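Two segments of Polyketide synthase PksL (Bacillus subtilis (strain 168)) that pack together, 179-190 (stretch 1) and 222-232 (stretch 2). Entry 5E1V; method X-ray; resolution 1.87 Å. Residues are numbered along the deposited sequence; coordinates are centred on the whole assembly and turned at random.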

ATOM      1  N   ALA A 179     -14.847  -6.309   3.954  1.00 15.56           N
ATOM      2  CA  ALA A 179     -14.016  -5.176   4.438  1.00 14.88           C
ATOM      3  C   ALA A 179     -14.797  -3.854   4.705  1.00 16.20           C
ATOM      4  O   ALA A 179     -14.512  -3.128   5.691  1.00 14.66           O
ATOM      5  CB  ALA A 179     -12.926  -4.925   3.443  1.00 15.56           C
ATOM      6  N   MET A 180     -15.827  -3.599   3.885  1.00 16.77           N
ATOM      7  CA  MET A 180     -16.602  -2.384   4.025  1.00 17.45           C
ATOM      8  C   MET A 180     -17.165  -2.183   5.414  1.00 17.59           C
ATOM      9  O   MET A 180     -17.217  -1.030   5.907  1.00 17.82           O
ATOM     10  CB  MET A 180     -17.710  -2.257   2.945  1.00 18.13           C
ATOM     11  CG  MET A 180     -18.409  -0.926   2.969  1.00 16.41           C
ATOM     12  SD  MET A 180     -17.273   0.390   2.339  1.00 19.22           S
ATOM     13  CE  MET A 180     -17.302   0.293   0.591  1.00 19.67           C
ATOM     14  N   LEU A 181     -17.590  -3.295   5.999  1.00 18.21           N
ATOM     15  CA  LEU A 181     -18.195  -3.408   7.303  1.00 20.63           C
ATOM     16  C   LEU A 181     -17.274  -2.778   8.338  1.00 23.98           C
ATOM     17  O   LEU A 181     -17.720  -2.145   9.288  1.00 21.66           O
ATOM     18  CB  LEU A 181     -18.428  -4.901   7.646  1.00 23.71           C
ATOM     19  CG  LEU A 181     -19.278  -5.368   8.847  1.00 29.40           C
ATOM     20  CD1 LEU A 181     -20.516  -4.514   9.104  1.00 32.08           C
ATOM     21  CD2 LEU A 181     -19.735  -6.806   8.626  1.00 34.83           C
ATOM     22  N   HIS A 182     -15.968  -2.829   8.075  1.00 22.10           N
ATOM     23  CA  HIS A 182     -15.019  -2.384   9.095  1.00 22.51           C
ATOM     24  C   HIS A 182     -14.128  -1.238   8.671  1.00 21.43           C
ATOM     25  O   HIS A 182     -13.082  -0.983   9.312  1.00 25.20           O
ATOM     26  CB  HIS A 182     -14.200  -3.617   9.561  1.00 27.24           C
ATOM     27  CG  HIS A 182     -15.053  -4.722  10.085  1.00 30.98           C
ATOM     28  ND1 HIS A 182     -15.711  -4.647  11.297  1.00 34.03           N
ATOM     29  CD2 HIS A 182     -15.386  -5.918   9.552  1.00 36.21           C
ATOM     30  CE1 HIS A 182     -16.392  -5.765  11.496  1.00 37.98           C
ATOM     31  NE2 HIS A 182     -16.210  -6.552  10.449  1.00 38.03           N
ATOM     32  N   ALA A 183     -14.530  -0.509   7.641  1.00 21.90           N
ATOM     33  CA  ALA A 183     -13.680   0.512   7.041  1.00 22.46           C
ATOM     34  C   ALA A 183     -13.378   1.695   7.948  1.00 26.19           C
ATOM     35  O   ALA A 183     -12.284   2.301   7.829  1.00 24.98           O
ATOM     36  CB  ALA A 183     -14.242   0.954   5.682  1.00 23.49           C
ATOM     37  N   GLU A 184     -14.289   1.957   8.899  1.00 26.23           N
ATOM     38  CA  GLU A 184     -14.292   3.183   9.680  1.00 26.53           C
ATOM     39  C   GLU A 184     -13.005   3.370  10.532  1.00 24.80           C
ATOM     40  O   GLU A 184     -12.588   4.504  10.830  1.00 23.26           O
ATOM     41  CB  GLU A 184     -15.568   3.268  10.596  1.00 26.99           C
ATOM     42  N   GLY A 185     -12.361   2.280  10.911  1.00 23.94           N
ATOM     43  CA  GLY A 185     -11.182   2.391  11.757  1.00 22.72           C
ATOM     44  C   GLY A 185      -9.863   2.564  11.009  1.00 20.41           C
ATOM     45  O   GLY A 185      -8.836   2.897  11.604  1.00 21.49           O
ATOM     46  N   PHE A 186      -9.891   2.419   9.720  1.00 17.60           N
ATOM     47  CA  PHE A 186      -8.676   2.597   8.914  1.00 15.55           C
ATOM     48  C   PHE A 186      -8.384   4.047   8.485  1.00 14.39           C
ATOM     49  O   PHE A 186      -9.288   4.923   8.441  1.00 12.48           O
ATOM     50  CB  PHE A 186      -8.844   1.682   7.668  1.00 15.00           C
ATOM     51  CG  PHE A 186      -8.718   0.289   8.011  1.00 15.18           C
ATOM     52  CD1 PHE A 186      -9.833  -0.435   8.361  1.00 17.38           C
ATOM     53  CD2 PHE A 186      -7.460  -0.352   8.025  1.00 15.85           C
ATOM     54  CE1 PHE A 186      -9.731  -1.753   8.797  1.00 16.94           C
ATOM     55  CE2 PHE A 186      -7.328  -1.646   8.420  1.00 17.11           C
ATOM     56  CZ  PHE A 186      -8.483  -2.377   8.805  1.00 20.71           C
ATOM     57  N   MET A 187      -7.114   4.298   8.137  1.00 13.61           N
ATOM     58  CA  MET A 187      -6.727   5.633   7.690  1.00 13.38           C
ATOM     59  C   MET A 187      -6.410   5.586   6.179  1.00 13.95           C
ATOM     60  O   MET A 187      -6.849   6.417   5.405  1.00 14.83           O
ATOM     61  CB  MET A 187      -5.561   6.131   8.463  1.00 14.70           C
ATOM     62  CG  MET A 187      -5.864   6.411   9.905  1.00 14.93           C
ATOM     63  SD  MET A 187      -4.496   7.161  10.781  1.00 14.83           S
ATOM     64  CE  MET A 187      -4.469   8.721   9.989  1.00 14.13           C
ATOM     65  N   PHE A 188      -5.585   4.612   5.784  1.00 14.13           N
ATOM     66  CA  PHE A 188      -5.276   4.387   4.388  1.00 12.18           C
ATOM     67  C   PHE A 188      -5.450   2.906   4.118  1.00 13.41           C
ATOM     68  O   PHE A 188      -4.484   2.096   4.256  1.00 12.71           O
ATOM     69  CB  PHE A 188      -3.847   4.969   4.121  1.00 12.65           C
ATOM     70  CG  PHE A 188      -3.812   6.410   4.422  1.00 11.84           C
ATOM     71  CD1 PHE A 188      -4.394   7.279   3.505  1.00 11.47           C
ATOM     72  CD2 PHE A 188      -3.209   6.943   5.581  1.00 10.91           C
ATOM     73  CE1 PHE A 188      -4.473   8.650   3.783  1.00 11.57           C
ATOM     74  CE2 PHE A 188      -3.310   8.298   5.846  1.00 11.84           C
ATOM     75  CZ  PHE A 188      -3.969   9.151   4.932  1.00 12.05           C
ATOM     76  N   HIS A 189      -6.718   2.543   3.780  1.00 11.76           N
ATOM     77  CA  HIS A 189      -7.058   1.169   3.805  1.00 12.88           C
ATOM     78  C   HIS A 189      -6.139   0.338   2.946  1.00 11.41           C
ATOM     79  O   HIS A 189      -6.103   0.518   1.730  1.00  9.86           O
ATOM     80  CB  HIS A 189      -8.510   0.931   3.332  1.00 13.08           C
ATOM     81  CG  HIS A 189      -9.091  -0.329   3.884  1.00 13.52           C
ATOM     82  ND1 HIS A 189      -8.784  -1.553   3.380  1.00 13.75           N
ATOM     83  CD2 HIS A 189     -10.042  -0.533   4.825  1.00 13.08           C
ATOM     84  CE1 HIS A 189      -9.437  -2.476   4.029  1.00 13.32           C
ATOM     85  NE2 HIS A 189     -10.188  -1.882   4.942  1.00 14.71           N
ATOM     86  N   PRO A 190      -5.417  -0.651   3.546  1.00 12.58           N
ATOM     87  CA  PRO A 190      -4.586  -1.552   2.673  1.00 10.78           C
ATOM     88  C   PRO A 190      -5.183  -2.190   1.440  1.00 12.30           C
ATOM     89  O   PRO A 190      -4.537  -2.271   0.492  1.00 11.34           O
ATOM     90  CB  PRO A 190      -4.085  -2.575   3.619  1.00 11.61           C
ATOM     91  CG  PRO A 190      -4.000  -1.788   4.958  1.00 11.15           C
ATOM     92  CD  PRO A 190      -5.276  -1.070   4.958  1.00 11.69           C
TER
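Stretch 2, residues 222-232: SFSASALLQTD

Stretch 2 begins as a β-strand, Ser222 to Ala225, and continues as irregular loop past stretch 1, extended at Ala227 to Leu229. CA-CA proximity sets the register: Met187 lies nearest Leu228, Phe188 nearest Leu229 and His189 nearest Gln230, all within 4.7 to 5.3 Å. Because the numbering rises together on both segments, they run in the same direction here. Two backbone hydrogen bonds confirm the pairing. Leu229 N donates to Met187 O at 2.8 Å, and His189 N donates to Leu229 O at 2.9 Å with an almost linear N-H...O angle of 172°. Together they flank Phe188 and make a single β bridge between Phe188 and Leu229; the CA-H...O contact from Phe188 CA to Leu229 O, 3.5 Å, fits the same close approach.

Phe188 has the largest covered area in the contact, 108 Å². Its CA-to-CB bond points sideways, but chi1 of -60° (m) and chi2 of -76° bring the ring to stretch 2. The strand residues Phe223 and Ala225, both with CB directed toward stretch 1, meet it there. Phe223, chi1 t and chi2 79°, presents its edge to the face of the Phe188 ring: the centroids are 5.0 Å apart, the planes meet at 76°, and Phe223 CZ is 3.7 Å from Phe188 CD1. Ala225 CB comes to 3.3 Å from Phe188 CZ. At the ring edge, Leu229 CD1 lies 3.8 Å from Phe188 CD1, and Ala227 O approaches Phe188 CE1 to 3.3 Å, an oxygen without a polar partner in the model.

Leu228 and Leu229 share the m,t rotamer, and both side chains touch the Phe188 ring, but only Leu228 also meets the Met187 side chain, its CD2 lying 3.7 Å from Met187 CE. Met187 CB points away overall, and its m,t,p conformation nevertheless leaves the terminal methyl against that leucine.

Gln230 also starts sideways. With chi1 m, chi2 t and chi3 -93°, its amide reaches stretch 1, where Gln230 NE2 donates to Phe186 O at 3.0 Å; the 132° angle shows a bent hydrogen bond. This carbonyl follows the 3-10 segment Ala183 to Gly185. On the backbone side of the same residue, Gln230 O lies 3.6 Å from both Ala183 CB and His189 CB, buried without a polar partner.

Farther along, Met180 adopts t,p,p, which brings its end nearer than its sideways CB would suggest: Met180 SD is 3.4 Å from Thr231 CG2. Thr231 CG2 also lies 3.8 Å from Ala183 CB, while Thr231 OG1, with chi1 p, donates to Asp232 OD1 at 2.8 Å.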

ATOM      1  N   SER A 222       7.824   8.941  -1.112  1.00 18.23           N
ATOM      2  CA  SER A 222       6.954   9.715  -0.219  1.00 16.35           C
ATOM      3  C   SER A 222       5.486   9.347  -0.315  1.00 16.20           C
ATOM      4  O   SER A 222       4.986   8.861  -1.337  1.00 16.39           O
ATOM      5  CB  SER A 222       7.022  11.231  -0.503  1.00 17.05           C
ATOM      6  OG  SER A 222       6.776  11.490  -1.805  1.00 21.27           O
ATOM      7  N   PHE A 223       4.830   9.646   0.781  1.00 16.28           N
ATOM      8  CA  PHE A 223       3.415   9.578   0.898  1.00 15.69           C
ATOM      9  C   PHE A 223       2.979  10.777   1.654  1.00 14.07           C
ATOM     10  O   PHE A 223       3.511  11.103   2.706  1.00 14.03           O
ATOM     11  CB  PHE A 223       2.922   8.299   1.645  1.00 15.38           C
ATOM     12  CG  PHE A 223       1.457   8.193   1.643  1.00 13.42           C
ATOM     13  CD1 PHE A 223       0.811   7.746   0.543  1.00 13.50           C
ATOM     14  CD2 PHE A 223       0.746   8.567   2.692  1.00 13.13           C
ATOM     15  CE1 PHE A 223      -0.580   7.598   0.517  1.00 14.48           C
ATOM     16  CE2 PHE A 223      -0.626   8.442   2.720  1.00 14.21           C
ATOM     17  CZ  PHE A 223      -1.289   7.977   1.612  1.00 13.08           C
ATOM     18  N   SER A 224       1.938  11.388   1.137  1.00 15.44           N
ATOM     19  CA  SER A 224       1.377  12.606   1.672  1.00 17.09           C
ATOM     20  C   SER A 224      -0.120  12.495   1.462  1.00 15.83           C
ATOM     21  O   SER A 224      -0.516  12.072   0.376  1.00 15.29           O
ATOM     22  CB  SER A 224       1.903  13.806   0.840  1.00 17.88           C
ATOM     23  OG  SER A 224       1.395  14.921   1.516  1.00 27.23           O
ATOM     24  N   ALA A 225      -0.902  12.953   2.412  1.00 15.36           N
ATOM     25  CA  ALA A 225      -2.358  12.845   2.395  1.00 18.72           C
ATOM     26  C   ALA A 225      -3.021  13.995   3.208  1.00 17.60           C
ATOM     27  O   ALA A 225      -2.578  14.338   4.315  1.00 18.61           O
ATOM     28  CB  ALA A 225      -2.784  11.485   2.960  1.00 17.18           C
ATOM     29  N   SER A 226      -3.993  14.631   2.566  1.00 18.70           N
ATOM     30  CA  SER A 226      -4.849  15.676   3.163  1.00 20.81           C
ATOM     31  C   SER A 226      -6.155  15.076   3.733  1.00 18.88           C
ATOM     32  O   SER A 226      -6.890  15.750   4.401  1.00 20.12           O
ATOM     33  CB  SER A 226      -5.196  16.761   2.100  1.00 21.32           C
ATOM     34  OG  SER A 226      -5.969  16.255   0.999  1.00 21.04           O
ATOM     35  N   ALA A 227      -6.467  13.815   3.431  1.00 19.65           N
ATOM     36  CA  ALA A 227      -7.689  13.181   3.941  1.00 18.00           C
ATOM     37  C   ALA A 227      -7.492  11.645   3.930  1.00 17.25           C
ATOM     38  O   ALA A 227      -6.613  11.083   3.277  1.00 16.55           O
ATOM     39  CB  ALA A 227      -8.920  13.574   3.132  1.00 20.16           C
ATOM     40  N   LEU A 228      -8.261  10.988   4.761  1.00 17.80           N
ATOM     41  CA  LEU A 228      -8.209   9.537   4.857  1.00 16.27           C
ATOM     42  C   LEU A 228      -8.724   8.849   3.615  1.00 16.10           C
ATOM     43  O   LEU A 228      -9.595   9.377   2.875  1.00 14.16           O
ATOM     44  CB  LEU A 228      -9.074   9.133   6.051  1.00 16.71           C
ATOM     45  CG  LEU A 228      -8.742   9.673   7.433  1.00 17.40           C
ATOM     46  CD1 LEU A 228      -9.428   8.814   8.546  1.00 17.51           C
ATOM     47  CD2 LEU A 228      -7.237   9.695   7.759  1.00 15.97           C
ATOM     48  N   LEU A 229      -8.255   7.628   3.362  1.00 13.41           N
ATOM     49  CA  LEU A 229      -8.813   6.797   2.328  1.00 15.82           C
ATOM     50  C   LEU A 229      -9.350   5.530   2.945  1.00 17.61           C
ATOM     51  O   LEU A 229      -8.594   4.651   3.251  1.00 15.18           O
ATOM     52  CB  LEU A 229      -7.743   6.432   1.295  1.00 16.65           C
ATOM     53  CG  LEU A 229      -7.146   7.655   0.653  1.00 17.56           C
ATOM     54  CD1 LEU A 229      -5.803   7.289  -0.031  1.00 15.71           C
ATOM     55  CD2 LEU A 229      -8.101   8.177  -0.353  1.00 18.30           C
ATOM     56  N   GLN A 230     -10.673   5.440   3.091  1.00 17.23           N
ATOM     57  CA  GLN A 230     -11.277   4.383   3.910  1.00 19.24           C
ATOM     58  C   GLN A 230     -12.126   3.377   3.156  1.00 19.11           C
ATOM     59  O   GLN A 230     -11.911   2.176   3.294  1.00 18.85           O
ATOM     60  CB  GLN A 230     -12.126   5.003   4.987  1.00 18.83           C
ATOM     61  CG  GLN A 230     -11.413   6.065   5.812  1.00 20.86           C
ATOM     62  CD  GLN A 230     -12.212   6.590   6.937  1.00 22.97           C
ATOM     63  OE1 GLN A 230     -12.885   7.579   6.783  1.00 24.80           O
ATOM     64  NE2 GLN A 230     -12.054   6.021   8.117  1.00 22.62           N
ATOM     65  N   THR A 231     -13.101   3.889   2.369  1.00 20.01           N
ATOM     66  CA  THR A 231     -14.108   3.070   1.647  1.00 22.37           C
ATOM     67  C   THR A 231     -13.889   2.924   0.156  1.00 24.01           C
ATOM     68  O   THR A 231     -14.265   1.881  -0.476  1.00 20.74           O
ATOM     69  CB  THR A 231     -15.495   3.652   1.897  1.00 26.70           C
ATOM     70  OG1 THR A 231     -15.422   5.095   1.732  1.00 24.67           O
ATOM     71  CG2 THR A 231     -15.941   3.410   3.296  1.00 26.33           C
ATOM     72  N   ASP A 232     -13.310   3.966  -0.447  1.00 21.64           N
ATOM     73  CA  ASP A 232     -13.257   4.035  -1.910  1.00 23.71           C
ATOM     74  C   ASP A 232     -12.257   5.099  -2.298  1.00 22.54           C
ATOM     75  O   ASP A 232     -11.963   5.972  -1.479  1.00 23.28           O
ATOM     76  CB  ASP A 232     -14.683   4.362  -2.509  1.00 25.07           C
ATOM     77  CG  ASP A 232     -15.227   5.706  -2.052  1.00 24.59           C
ATOM     78  OD1 ASP A 232     -15.860   5.787  -0.992  1.00 25.11           O
ATOM     79  OD2 ASP A 232     -14.923   6.729  -2.695  1.00 28.21           O
TER